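4-phosphoerythronate dehydrogenase (Lactobacillus jensenii, PDB 4PRK) probably catalyses the NAD-dependent interconversion of D-lactate and pyruvate, as a D-lactate dehydrogenase of the D-isomer-specific 2-hydroxyacid dehydrogenase family. Local coordinates at residues F192-V195 against L196-D200; N214-K218 against K219-E223. All blocks are in the same frame, centred on the assembly; numbering follows the deposited sequence.

Interaction 1. Residues F192-V195 against L196-D200; sequences FDTV and LKEAD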
# COMPACT_ATOMS: atom_id res chain seq x y z
N PHE A 192 -0.40 15.66 21.75
CA PHE A 192 -0.92 14.55 22.48
C PHE A 192 -2.42 14.72 22.66
O PHE A 192 -3.17 13.79 22.50
CB PHE A 192 -0.20 14.47 23.82
CG PHE A 192 -0.76 13.46 24.77
CD1 PHE A 192 -0.31 12.16 24.75
CD2 PHE A 192 -1.70 13.81 25.70
CE1 PHE A 192 -0.81 11.22 25.63
CE2 PHE A 192 -2.21 12.88 26.58
CZ PHE A 192 -1.77 11.58 26.54
N ASP A 193 -2.85 15.93 22.99
CA ASP A 193 -4.27 16.17 23.16
C ASP A 193 -5.10 16.01 21.88
O ASP A 193 -6.17 15.46 21.92
CB ASP A 193 -4.56 17.47 23.91
CG ASP A 193 -4.08 18.69 23.18
OD1 ASP A 193 -3.18 18.58 22.34
OD2 ASP A 193 -4.59 19.79 23.46
N THR A 194 -4.57 16.48 20.76
CA THR A 194 -5.22 16.29 19.47
C THR A 194 -5.44 14.81 19.16
O THR A 194 -6.47 14.41 18.69
CB THR A 194 -4.35 16.89 18.36
OG1 THR A 194 -4.02 18.22 18.72
CG2 THR A 194 -5.08 16.90 17.06
N VAL A 195 -4.44 14.01 19.45
CA VAL A 195 -4.49 12.57 19.17
C VAL A 195 -5.63 11.91 19.96
O VAL A 195 -6.45 11.21 19.36
CB VAL A 195 -3.13 11.88 19.46
CG1 VAL A 195 -3.29 10.34 19.48
CG2 VAL A 195 -2.07 12.32 18.44
N LEU A 196 -5.69 12.14 21.28
CA LEU A 196 -6.76 11.59 22.09
C LEU A 196 -8.11 12.10 21.67
O LEU A 196 -9.09 11.37 21.68
CB LEU A 196 -6.57 11.95 23.55
CG LEU A 196 -5.35 11.36 24.25
CD1 LEU A 196 -5.44 11.76 25.72
CD2 LEU A 196 -5.32 9.85 24.07
N LYS A 197 -8.17 13.36 21.25
CA LYS A 197 -9.47 13.91 20.87
C LYS A 197 -9.98 13.46 19.50
O LYS A 197 -11.17 13.33 19.33
CB LYS A 197 -9.44 15.44 20.95
CG LYS A 197 -9.78 15.98 22.35
CD LYS A 197 -8.55 16.17 23.23
CE LYS A 197 -8.88 16.74 24.60
NZ LYS A 197 -8.77 18.23 24.64
N GLU A 198 -9.10 13.22 18.54
CA GLU A 198 -9.52 13.02 17.17
C GLU A 198 -9.43 11.56 16.75
O GLU A 198 -9.97 11.18 15.70
CB GLU A 198 -8.63 13.82 16.23
CG GLU A 198 -8.41 15.27 16.65
CD GLU A 198 -9.41 16.21 16.07
OE1 GLU A 198 -10.22 15.79 15.23
OE2 GLU A 198 -9.41 17.38 16.49
N ALA A 199 -8.73 10.74 17.52
CA ALA A 199 -8.55 9.36 17.08
C ALA A 199 -9.79 8.53 17.34
O ALA A 199 -10.35 8.61 18.40
CB ALA A 199 -7.35 8.72 17.72
N ASP A 200 -10.21 7.73 16.37
CA ASP A 200 -11.24 6.70 16.64
C ASP A 200 -10.65 5.40 17.16
O ASP A 200 -11.36 4.60 17.78
CB ASP A 200 -12.04 6.38 15.39
CG ASP A 200 -12.57 7.61 14.73
OD1 ASP A 200 -13.31 8.36 15.38
OD2 ASP A 200 -12.26 7.80 13.55
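Phe192 and Leu196 meet one turn apart on the short helix 192-198, and their side chains make the main apolar part of the contact. Leu196 CD1 comes to 3.5 Å from Phe192 CE2, while Leu196 CG lies above one face of the ring, displaced toward its rim. Phe192 reaches this neighbour because its CG stands anti to the backbone N (chi1 173°), and a flat ring suits the place, giving the branched leucine a broad surface to lean on. Val195, a compact beta-branched residue, faces the sheet and touches Ile152 of strand 148-152, as Phe192 does. The aliphatic parts of two polar side chains also touch, Thr194 CG2 lying 3.7 Å from Glu198 CG.

The backbone bonds are those of an alpha helix reaching its last turn. Leu196 N gives a nearly straight bond to Phe192 O (3.2 Å, N-H...O 171°). Glu198 N to Thr194 O, at 2.9 Å, and Ala199 N to Val195 O, at 3.0 Å, are more bent, and Val195 O receives a second, weak bond from Glu198 N. Ala199 is the first residue to leave helical torsions, and a small alanine suits this buried place; its CB sits 3.1 Å from Val195 O.

On the outer side the residues are polar. Asp193 OD1 accepts a weak bond from Thr194 N. Asp193 OD2 and Lys197 NZ remain 4.6 Å apart, so their opposite charges probably attract without pairing directly. The chemistry is thus that of an amphipathic helix: apolar groups gather toward the sheet and helix 218-223, while the charged chains are left at the surface.

Interaction 2. Residues N214-K218 against K219-E223; sequences NMIGK and KQFAE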
# COMPACT_ATOMS: atom_id res chain seq x y z
N ASN A 214 0.52 4.93 34.29
CA ASN A 214 -0.85 5.53 34.21
C ASN A 214 -0.95 6.79 33.36
O ASN A 214 -1.71 7.72 33.64
CB ASN A 214 -1.43 5.77 35.60
CG ASN A 214 -1.56 4.49 36.37
OD1 ASN A 214 -2.28 3.60 35.95
ND2 ASN A 214 -0.80 4.35 37.42
N MET A 215 -0.16 6.83 32.31
CA MET A 215 -0.29 7.89 31.35
C MET A 215 -1.71 7.96 30.79
O MET A 215 -2.17 9.03 30.36
CB MET A 215 0.71 7.60 30.25
CG MET A 215 0.40 8.15 28.90
SD MET A 215 1.65 7.53 27.77
CE MET A 215 0.83 6.20 26.95
N ILE A 216 -2.38 6.82 30.69
CA ILE A 216 -3.76 6.80 30.21
C ILE A 216 -4.60 6.51 31.41
O ILE A 216 -4.67 5.33 31.88
CB ILE A 216 -4.02 5.75 29.09
CG1 ILE A 216 -3.05 5.97 27.92
CG2 ILE A 216 -5.47 5.79 28.61
CD1 ILE A 216 -3.20 7.29 27.24
N GLY A 217 -5.16 7.59 31.95
CA GLY A 217 -6.06 7.53 33.08
C GLY A 217 -7.40 8.18 32.89
O GLY A 217 -7.83 8.47 31.75
N LYS A 218 -8.07 8.37 34.02
CA LYS A 218 -9.42 8.96 34.06
C LYS A 218 -9.54 10.18 33.15
O LYS A 218 -10.41 10.26 32.30
CB LYS A 218 -9.76 9.37 35.49
CG LYS A 218 -11.11 10.03 35.68
CD LYS A 218 -11.21 10.74 37.03
CE LYS A 218 -11.62 12.21 36.83
NZ LYS A 218 -11.69 13.01 38.10
N LYS A 219 -8.62 11.11 33.32
CA LYS A 219 -8.68 12.37 32.56
C LYS A 219 -8.53 12.06 31.05
O LYS A 219 -9.28 12.61 30.24
CB LYS A 219 -7.62 13.36 33.07
CG LYS A 219 -7.35 14.58 32.19
CD LYS A 219 -8.59 15.48 32.01
CE LYS A 219 -8.32 16.67 31.09
NZ LYS A 219 -6.98 17.26 31.37
N GLN A 220 -7.67 11.10 30.69
CA GLN A 220 -7.45 10.79 29.27
C GLN A 220 -8.64 10.06 28.60
O GLN A 220 -9.04 10.39 27.49
CB GLN A 220 -6.13 10.07 29.09
CG GLN A 220 -4.90 10.92 29.41
CD GLN A 220 -4.76 11.21 30.91
OE1 GLN A 220 -5.19 10.43 31.76
NE2 GLN A 220 -4.16 12.34 31.23
N PHE A 221 -9.25 9.11 29.30
CA PHE A 221 -10.52 8.52 28.84
C PHE A 221 -11.60 9.58 28.63
O PHE A 221 -12.36 9.59 27.62
CB PHE A 221 -11.00 7.45 29.83
CG PHE A 221 -10.16 6.14 29.80
CD1 PHE A 221 -10.15 5.31 28.67
CD2 PHE A 221 -9.32 5.81 30.85
CE1 PHE A 221 -9.36 4.15 28.64
CE2 PHE A 221 -8.52 4.66 30.82
CZ PHE A 221 -8.55 3.81 29.72
N ALA A 222 -11.68 10.52 29.57
CA ALA A 222 -12.70 11.54 29.41
C ALA A 222 -12.45 12.34 28.12
O ALA A 222 -13.39 12.81 27.52
CB ALA A 222 -12.73 12.47 30.61
N GLU A 223 -11.20 12.50 27.71
CA GLU A 223 -10.87 13.27 26.51
C GLU A 223 -11.16 12.52 25.20
O GLU A 223 -11.27 13.13 24.17
CB GLU A 223 -9.41 13.71 26.54
CG GLU A 223 -9.09 14.76 27.62
CD GLU A 223 -7.59 14.98 27.86
OE1 GLU A 223 -6.98 14.18 28.61
OE2 GLU A 223 -7.03 15.99 27.34
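Gly217 and Gln220 meet at the start of helix 218-223, where Gln220 OE1 accepts a hydrogen bond from Gly217 N (2.8 Å, N-H...O 145°), the donor standing 29° out of the amide's carbonyl plane. Gln220's side chain folds back, bent at chi2 (71°), so that OE1 faces Gly217 N and CD lies 3.4 Å from Met215 O. Glutamine suits the place: it is long enough to reach back to the N-H of the N-cap residue and offers a neutral acceptor there. With the amide replaced by an alanine, Gly217 N would probably be left without this acceptor and the turn before the helix freer to move.

Gly217 O in turn begins the helix, taking an almost straight bond from Phe221 N at 2.9 Å and a weak one from Gln220 N. Beside this, Ile216 offers a methyl and buried Phe221 a flat face: CG2 makes a CH-pi contact over the ring, 4.1 Å from its centroid.

Farther out, backbone hydrogen bonds tie Ile216 to Leu238 and Asp240. Phe221 packs on Ala243, Leu244 and Ala247, setting the start of helix 218-223 against helix 241-250, while Gln220 and Glu223 touch Leu196 of helix 192-198. Residues 214-218 belong to the loop that follows strand 201-204 and leads into helix 218-223.

Interactions 1 and 2 lie about 12 Å apart, centre to centre, and touch where helices 192-198 and 218-223 meet. Leu196 CD1 is one point of junction, 3.8 Å from Gln220 CG, so the leucine that leans on an aromatic ring in interaction 1 also packs against Gln220 of interaction 2. Lys197 CE lies 3.4 Å from Glu223 OE2, and Lys197 NZ makes a long, weak ion pair with the same oxygen. Strand 201-204 lies between the two in sequence, within the parallel Rossmann-type sheet of the NAD-binding domain. The side chain of Met215 comes close to, but makes no contact with, the glycines Gly153, Gly155 and Gly158, whose spacing is consistent with a dinucleotide-binding loop.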